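Local atomic coordinates of uncharacterized protein (PDB entry 4FTD), a protein that is of unknown function but joins a six-bladed beta-propeller to an immunoglobulin-like domain and is probably linked to carbohydrate metabolism. Residues A[14-22]-A[90-101]. Sequence-based numbering, arbitrary orientation.
Sequences DTELLSIKI and LRIINHNRYKDY
With its CG turned away from the backbone carbonyl carbon (chi1 -71°), Y101 sends its ring from strand 98-101 to the chain entering strand 17-22, while K99, its CG opposite the backbone N (chi1 -176°) and its chain bent at chi3, curls its amine onto T15. Here, in the immunoglobulin-like domain, the hairpin 90-101 packs over the first modelled strand, whose axis passes 10.1 Å from that of strand 90-93. Tyrosine suits its place because one side chain does two jobs: its hydroxyl accepts the backbone N-H of L17 (N to OH 3.1 Å) in a nearly straight bond of 165°, and one ring face receives L17 CB in a CH-pi contact. The same OH also bonds E39, which forms a salt bridge with K99 NZ. A phenylalanine in place of Y101 would probably keep the ring contact but leave the L17 N-H without its acceptor and E39 with one partner fewer. K99 NZ donates to T15 O at 3.0 Å, approaching from above the carbonyl plane; a lysine is long enough to reach both this oxygen and E39. Deeper, aliphatic residues fill the space between the strands: I92 lays CD1 against the E16 backbone, and L17 CD2 meets L90 CD2 at 3.9 Å, with I44 of strand 43-45 touching both leucines. Toward the turn, T15 CB sits 3.4 Å from N94 ND2, and a water links that amide weakly to T15 N. At the other end I20 and L90 meet tip to tip, their CD1 methyls a tight 3.3 Å apart.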
ATOM      1  N   ASP A  14     -10.489  57.689   4.529  1.00 96.94           N
ATOM      2  CA  ASP A  14     -10.665  56.431   3.748  1.00111.88           C
ATOM      3  C   ASP A  14     -10.944  55.299   4.734  1.00114.35           C
ATOM      4  O   ASP A  14     -12.002  54.658   4.675  1.00123.43           O
ATOM      5  CB  ASP A  14      -9.407  56.122   2.923  1.00 93.15           C
ATOM      6  N   THR A  15      -9.978  55.101   5.634  1.00 96.98           N
ATOM      7  CA  THR A  15      -9.974  54.111   6.735  1.00 91.07           C
ATOM      8  C   THR A  15      -9.859  52.621   6.360  1.00 84.98           C
ATOM      9  O   THR A  15     -10.813  51.847   6.504  1.00 81.80           O
ATOM     10  CB  THR A  15     -11.099  54.345   7.781  1.00100.10           C
ATOM     11  OG1 THR A  15     -10.769  53.642   8.987  1.00 79.95           O
ATOM     12  CG2 THR A  15     -12.490  53.929   7.285  1.00102.98           C
ATOM     13  N   GLU A  16      -8.667  52.231   5.904  1.00 64.18           N
ATOM     14  CA  GLU A  16      -8.371  50.833   5.592  1.00 66.30           C
ATOM     15  C   GLU A  16      -6.934  50.389   5.870  1.00 69.73           C
ATOM     16  O   GLU A  16      -6.033  51.211   6.085  1.00 57.64           O
ATOM     17  CB  GLU A  16      -8.773  50.454   4.186  1.00 80.77           C
ATOM     18  CG  GLU A  16      -8.267  51.334   3.092  1.00 91.91           C
ATOM     19  CD  GLU A  16      -8.874  50.878   1.798  1.00102.42           C
ATOM     20  OE1 GLU A  16      -8.299  49.973   1.164  1.00112.03           O
ATOM     21  OE2 GLU A  16      -9.950  51.392   1.451  1.00 96.93           O
ATOM     22  N   LEU A  17      -6.789  49.063   5.953  1.00 55.12           N
ATOM     23  CA  LEU A  17      -5.547  48.395   6.267  1.00 65.34           C
ATOM     24  C   LEU A  17      -4.975  48.003   4.940  1.00 61.18           C
ATOM     25  O   LEU A  17      -5.525  47.149   4.277  1.00 62.52           O
ATOM     26  CB  LEU A  17      -5.814  47.146   7.109  1.00 57.52           C
ATOM     27  CG  LEU A  17      -4.634  46.302   7.567  1.00 57.20           C
ATOM     28  CD1 LEU A  17      -3.736  47.159   8.450  1.00 47.91           C
ATOM     29  CD2 LEU A  17      -5.198  45.089   8.297  1.00 53.21           C
ATOM     30  N   LEU A  18      -3.860  48.622   4.572  1.00 65.11           N
ATOM     31  CA  LEU A  18      -3.179  48.384   3.285  1.00 62.67           C
ATOM     32  C   LEU A  18      -2.176  47.191   3.339  1.00 58.07           C
ATOM     33  O   LEU A  18      -1.998  46.474   2.362  1.00 64.38           O
ATOM     34  CB  LEU A  18      -2.505  49.696   2.852  1.00 64.13           C
ATOM     35  CG  LEU A  18      -3.404  50.937   2.823  1.00 72.84           C
ATOM     36  CD1 LEU A  18      -2.620  52.225   2.590  1.00 74.53           C
ATOM     37  CD2 LEU A  18      -4.466  50.747   1.753  1.00 63.72           C
ATOM     38  N   SER A  19      -1.519  46.969   4.482  1.00 58.20           N
ATOM     39  CA  SER A  19      -0.641  45.791   4.649  1.00 57.44           C
ATOM     40  C   SER A  19      -0.419  45.538   6.131  1.00 51.05           C
ATOM     41  O   SER A  19      -0.584  46.435   6.941  1.00 51.53           O
ATOM     42  CB  SER A  19       0.714  45.964   3.940  1.00 63.71           C
ATOM     43  OG  SER A  19       1.514  46.937   4.583  1.00 68.18           O
ATOM     44  N   ILE A  20      -0.069  44.309   6.474  1.00 50.01           N
ATOM     45  CA  ILE A  20       0.114  43.935   7.870  1.00 49.13           C
ATOM     46  C   ILE A  20       1.112  42.763   7.952  1.00 53.94           C
ATOM     47  O   ILE A  20       1.180  41.900   7.061  1.00 51.93           O
ATOM     48  CB  ILE A  20      -1.266  43.610   8.521  1.00 48.26           C
ATOM     49  CG1 ILE A  20      -1.142  43.526  10.065  1.00 43.94           C
ATOM     50  CG2 ILE A  20      -1.915  42.400   7.837  1.00 50.72           C
ATOM     51  CD1 ILE A  20      -2.444  43.512  10.841  1.00 47.55           C
ATOM     52  N   LYS A  21       1.937  42.803   8.979  1.00 44.52           N
ATOM     53  CA  LYS A  21       2.862  41.732   9.299  1.00 48.55           C
ATOM     54  C   LYS A  21       2.922  41.506  10.782  1.00 45.62           C
ATOM     55  O   LYS A  21       2.752  42.458  11.580  1.00 43.56           O
ATOM     56  CB  LYS A  21       4.274  41.948   8.746  1.00 54.98           C
ATOM     57  CG  LYS A  21       4.685  43.339   8.343  1.00 69.28           C
ATOM     58  CD  LYS A  21       6.170  43.368   7.974  1.00 64.26           C
ATOM     59  CE  LYS A  21       6.548  44.579   7.133  1.00 90.22           C
ATOM     60  NZ  LYS A  21       8.030  44.772   6.993  1.00 87.13           N
ATOM     61  N   ILE A  22       3.138  40.242  11.132  1.00 42.95           N
ATOM     62  CA  ILE A  22       3.491  39.834  12.498  1.00 40.59           C
ATOM     63  C   ILE A  22       5.025  39.849  12.528  1.00 47.47           C
ATOM     64  O   ILE A  22       5.675  39.287  11.656  1.00 45.65           O
ATOM     65  CB  ILE A  22       2.938  38.447  12.843  1.00 43.62           C
ATOM     66  CG1 ILE A  22       1.412  38.491  13.000  1.00 45.03           C
ATOM     67  CG2 ILE A  22       3.588  37.873  14.118  1.00 40.11           C
ATOM     68  CD1 ILE A  22       0.790  37.121  12.879  1.00 43.96           C
ATOM     69  N   LEU A  90      -9.209  43.180  14.651  1.00 47.19           N
ATOM     70  CA  LEU A  90      -8.206  44.218  14.478  1.00 47.28           C
ATOM     71  C   LEU A  90      -8.977  45.452  14.053  1.00 49.87           C
ATOM     72  O   LEU A  90      -9.585  45.468  12.971  1.00 47.15           O
ATOM     73  CB  LEU A  90      -7.173  43.884  13.413  1.00 47.77           C
ATOM     74  CG  LEU A  90      -6.098  44.954  13.172  1.00 53.54           C
ATOM     75  CD1 LEU A  90      -4.740  44.339  13.026  1.00 56.79           C
ATOM     76  CD2 LEU A  90      -6.402  45.778  11.925  1.00 58.15           C
ATOM     77  N   ARG A  91      -8.956  46.474  14.907  1.00 45.18           N
ATOM     78  CA  ARG A  91      -9.659  47.722  14.675  1.00 45.07           C
ATOM     79  C   ARG A  91      -8.718  48.859  14.222  1.00 48.16           C
ATOM     80  O   ARG A  91      -7.694  49.099  14.839  1.00 57.17           O
ATOM     81  CB  ARG A  91     -10.450  48.115  15.923  1.00 48.05           C
ATOM     82  CG  ARG A  91     -11.138  49.483  15.876  1.00 52.19           C
ATOM     83  CD  ARG A  91     -12.117  49.690  17.019  1.00 52.65           C
ATOM     84  NE  ARG A  91     -13.171  48.682  16.975  1.00 51.15           N
ATOM     85  CZ  ARG A  91     -14.043  48.427  17.942  1.00 66.33           C
ATOM     86  NH1 ARG A  91     -14.039  49.113  19.080  1.00 68.01           N
ATOM     87  NH2 ARG A  91     -14.951  47.471  17.755  1.00 66.74           N
ATOM     88  N   ILE A  92      -9.078  49.521  13.122  1.00 51.77           N
ATOM     89  CA  ILE A  92      -8.366  50.715  12.683  1.00 47.19           C
ATOM     90  C   ILE A  92      -9.317  51.911  12.870  1.00 52.83           C
ATOM     91  O   ILE A  92     -10.546  51.804  12.661  1.00 49.87           O
ATOM     92  CB  ILE A  92      -7.721  50.527  11.303  1.00 53.08           C
ATOM     93  CG1 ILE A  92      -8.763  50.465  10.223  1.00 56.64           C
ATOM     94  CG2 ILE A  92      -6.845  49.241  11.287  1.00 48.13           C
ATOM     95  CD1 ILE A  92      -8.141  50.675   8.873  1.00 77.59           C
ATOM     96  N   ILE A  93      -8.768  53.024  13.337  1.00 49.04           N
ATOM     97  CA  ILE A  93      -9.584  54.158  13.767  1.00 57.54           C
ATOM     98  C   ILE A  93      -8.967  55.422  13.268  1.00 64.41           C
ATOM     99  O   ILE A  93      -7.748  55.519  13.161  1.00 73.40           O
ATOM    100  CB  ILE A  93      -9.601  54.330  15.312  1.00 59.10           C
ATOM    101  CG1 ILE A  93     -10.033  53.072  16.034  1.00 63.83           C
ATOM    102  CG2 ILE A  93     -10.540  55.447  15.777  1.00 57.58           C
ATOM    103  CD1 ILE A  93      -9.908  53.208  17.542  1.00 80.96           C
ATOM    104  N   ASN A  94      -9.821  56.395  12.997  1.00 66.07           N
ATOM    105  CA  ASN A  94      -9.380  57.769  12.844  1.00 76.85           C
ATOM    106  C   ASN A  94     -10.306  58.836  13.535  1.00 76.77           C
ATOM    107  O   ASN A  94     -11.096  58.527  14.459  1.00 60.13           O
ATOM    108  CB  ASN A  94      -9.057  58.016  11.390  1.00 65.27           C
ATOM    109  CG  ASN A  94     -10.228  57.890  10.527  1.00 77.81           C
ATOM    110  OD1 ASN A  94     -11.278  58.463  10.807  1.00 56.20           O
ATOM    111  ND2 ASN A  94     -10.072  57.124   9.455  1.00102.13           N
ATOM    112  N   HIS A  95     -10.180  60.083  13.107  1.00 64.06           N
ATOM    113  CA  HIS A  95     -10.862  61.199  13.745  1.00 86.99           C
ATOM    114  C   HIS A  95     -12.341  60.925  14.058  1.00 84.05           C
ATOM    115  O   HIS A  95     -12.907  61.460  15.026  1.00 81.59           O
ATOM    116  CB  HIS A  95     -10.628  62.572  13.012  1.00 89.99           C
ATOM    117  CG  HIS A  95     -10.927  62.587  11.532  1.00107.38           C
ATOM    118  ND1 HIS A  95     -10.152  61.925  10.598  1.00114.98           N
ATOM    119  CD2 HIS A  95     -11.863  63.269  10.821  1.00107.71           C
ATOM    120  CE1 HIS A  95     -10.627  62.157   9.384  1.00112.32           C
ATOM    121  NE2 HIS A  95     -11.663  62.971   9.491  1.00100.56           N
ATOM    122  N   ASN A  96     -12.977  60.119  13.237  1.00 61.55           N
ATOM    123  CA  ASN A  96     -14.351  59.789  13.517  1.00 64.35           C
ATOM    124  C   ASN A  96     -14.887  58.527  12.823  1.00 58.49           C
ATOM    125  O   ASN A  96     -16.094  58.357  12.720  1.00 58.88           O
ATOM    126  CB  ASN A  96     -15.214  61.005  13.190  1.00 66.82           C
ATOM    127  CG  ASN A  96     -15.207  61.331  11.728  1.00 71.73           C
ATOM    128  OD1 ASN A  96     -14.466  60.739  10.941  1.00 79.73           O
ATOM    129  ND2 ASN A  96     -16.039  62.249  11.350  1.00 84.12           N
ATOM    130  N   ARG A  97     -14.000  57.686  12.321  1.00 53.69           N
ATOM    131  CA  ARG A  97     -14.420  56.472  11.621  1.00 56.85           C
ATOM    132  C   ARG A  97     -13.614  55.370  12.171  1.00 49.50           C
ATOM    133  O   ARG A  97     -12.523  55.602  12.661  1.00 53.24           O
ATOM    134  CB  ARG A  97     -14.107  56.558  10.126  1.00 64.76           C
ATOM    135  CG  ARG A  97     -14.773  57.725   9.437  1.00 79.54           C
ATOM    136  CD  ARG A  97     -14.539  57.726   7.939  1.00 97.89           C
ATOM    137  NE  ARG A  97     -15.839  57.878   7.309  1.00110.82           N
ATOM    138  CZ  ARG A  97     -16.736  56.899   7.192  1.00104.60           C
ATOM    139  NH1 ARG A  97     -16.474  55.663   7.627  1.00104.31           N
ATOM    140  NH2 ARG A  97     -17.911  57.160   6.631  1.00114.94           N
ATOM    141  N   TYR A  98     -14.119  54.164  12.057  1.00 46.99           N
ATOM    142  CA  TYR A  98     -13.374  52.995  12.456  1.00 48.85           C
ATOM    143  C   TYR A  98     -13.806  51.839  11.558  1.00 50.65           C
ATOM    144  O   TYR A  98     -14.874  51.902  10.965  1.00 48.30           O
ATOM    145  CB  TYR A  98     -13.584  52.674  13.940  1.00 47.29           C
ATOM    146  CG  TYR A  98     -14.921  52.083  14.270  1.00 44.65           C
ATOM    147  CD1 TYR A  98     -16.036  52.893  14.497  1.00 48.33           C
ATOM    148  CD2 TYR A  98     -15.086  50.703  14.334  1.00 49.25           C
ATOM    149  CE1 TYR A  98     -17.290  52.347  14.790  1.00 50.73           C
ATOM    150  CE2 TYR A  98     -16.339  50.146  14.610  1.00 48.76           C
ATOM    151  CZ  TYR A  98     -17.423  50.966  14.866  1.00 52.13           C
ATOM    152  OH  TYR A  98     -18.656  50.388  15.131  1.00 52.09           O
ATOM    153  N   LYS A  99     -12.981  50.806  11.498  1.00 51.64           N
ATOM    154  CA  LYS A  99     -13.258  49.629  10.681  1.00 54.71           C
ATOM    155  C   LYS A  99     -12.679  48.429  11.381  1.00 51.30           C
ATOM    156  O   LYS A  99     -11.535  48.448  11.820  1.00 48.17           O
ATOM    157  CB  LYS A  99     -12.655  49.763   9.278  1.00 57.79           C
ATOM    158  CG  LYS A  99     -13.004  48.602   8.337  1.00 61.37           C
ATOM    159  CD  LYS A  99     -12.436  48.769   6.933  1.00 73.75           C
ATOM    160  CE  LYS A  99     -13.238  49.739   6.078  1.00 70.88           C
ATOM    161  NZ  LYS A  99     -12.499  50.084   4.832  1.00 84.39           N
ATOM    162  N   ASP A 100     -13.484  47.378  11.488  1.00 48.43           N
ATOM    163  CA  ASP A 100     -13.067  46.137  12.138  1.00 43.27           C
ATOM    164  C   ASP A 100     -12.771  45.031  11.107  1.00 52.10           C
ATOM    165  O   ASP A 100     -13.568  44.757  10.212  1.00 53.17           O
ATOM    166  CB  ASP A 100     -14.147  45.655  13.093  1.00 48.64           C
ATOM    167  CG  ASP A 100     -14.225  46.475  14.399  1.00 57.89           C
ATOM    168  OD1 ASP A 100     -13.329  47.299  14.685  1.00 54.10           O
ATOM    169  OD2 ASP A 100     -15.197  46.256  15.169  1.00 57.99           O
ATOM    170  N   TYR A 101     -11.598  44.420  11.244  1.00 51.89           N
ATOM    171  CA  TYR A 101     -11.170  43.285  10.431  1.00 53.85           C
ATOM    172  C   TYR A 101     -11.120  42.084  11.369  1.00 50.98           C
ATOM    173  O   TYR A 101     -10.754  42.225  12.539  1.00 52.18           O
ATOM    174  CB  TYR A 101      -9.756  43.552   9.863  1.00 49.62           C
ATOM    175  CG  TYR A 101      -9.705  44.613   8.783  1.00 55.45           C
ATOM    176  CD1 TYR A 101      -9.603  45.970   9.107  1.00 49.30           C
ATOM    177  CD2 TYR A 101      -9.717  44.268   7.438  1.00 51.32           C
ATOM    178  CE1 TYR A 101      -9.535  46.941   8.122  1.00 46.57           C
ATOM    179  CE2 TYR A 101      -9.663  45.242   6.454  1.00 55.70           C
ATOM    180  CZ  TYR A 101      -9.565  46.577   6.810  1.00 50.57           C
ATOM    181  OH  TYR A 101      -9.506  47.559   5.849  1.00 52.04           O
TER
HETATM  182  O   HOH W   1      -8.121  56.795   7.161  1.00 70.28           O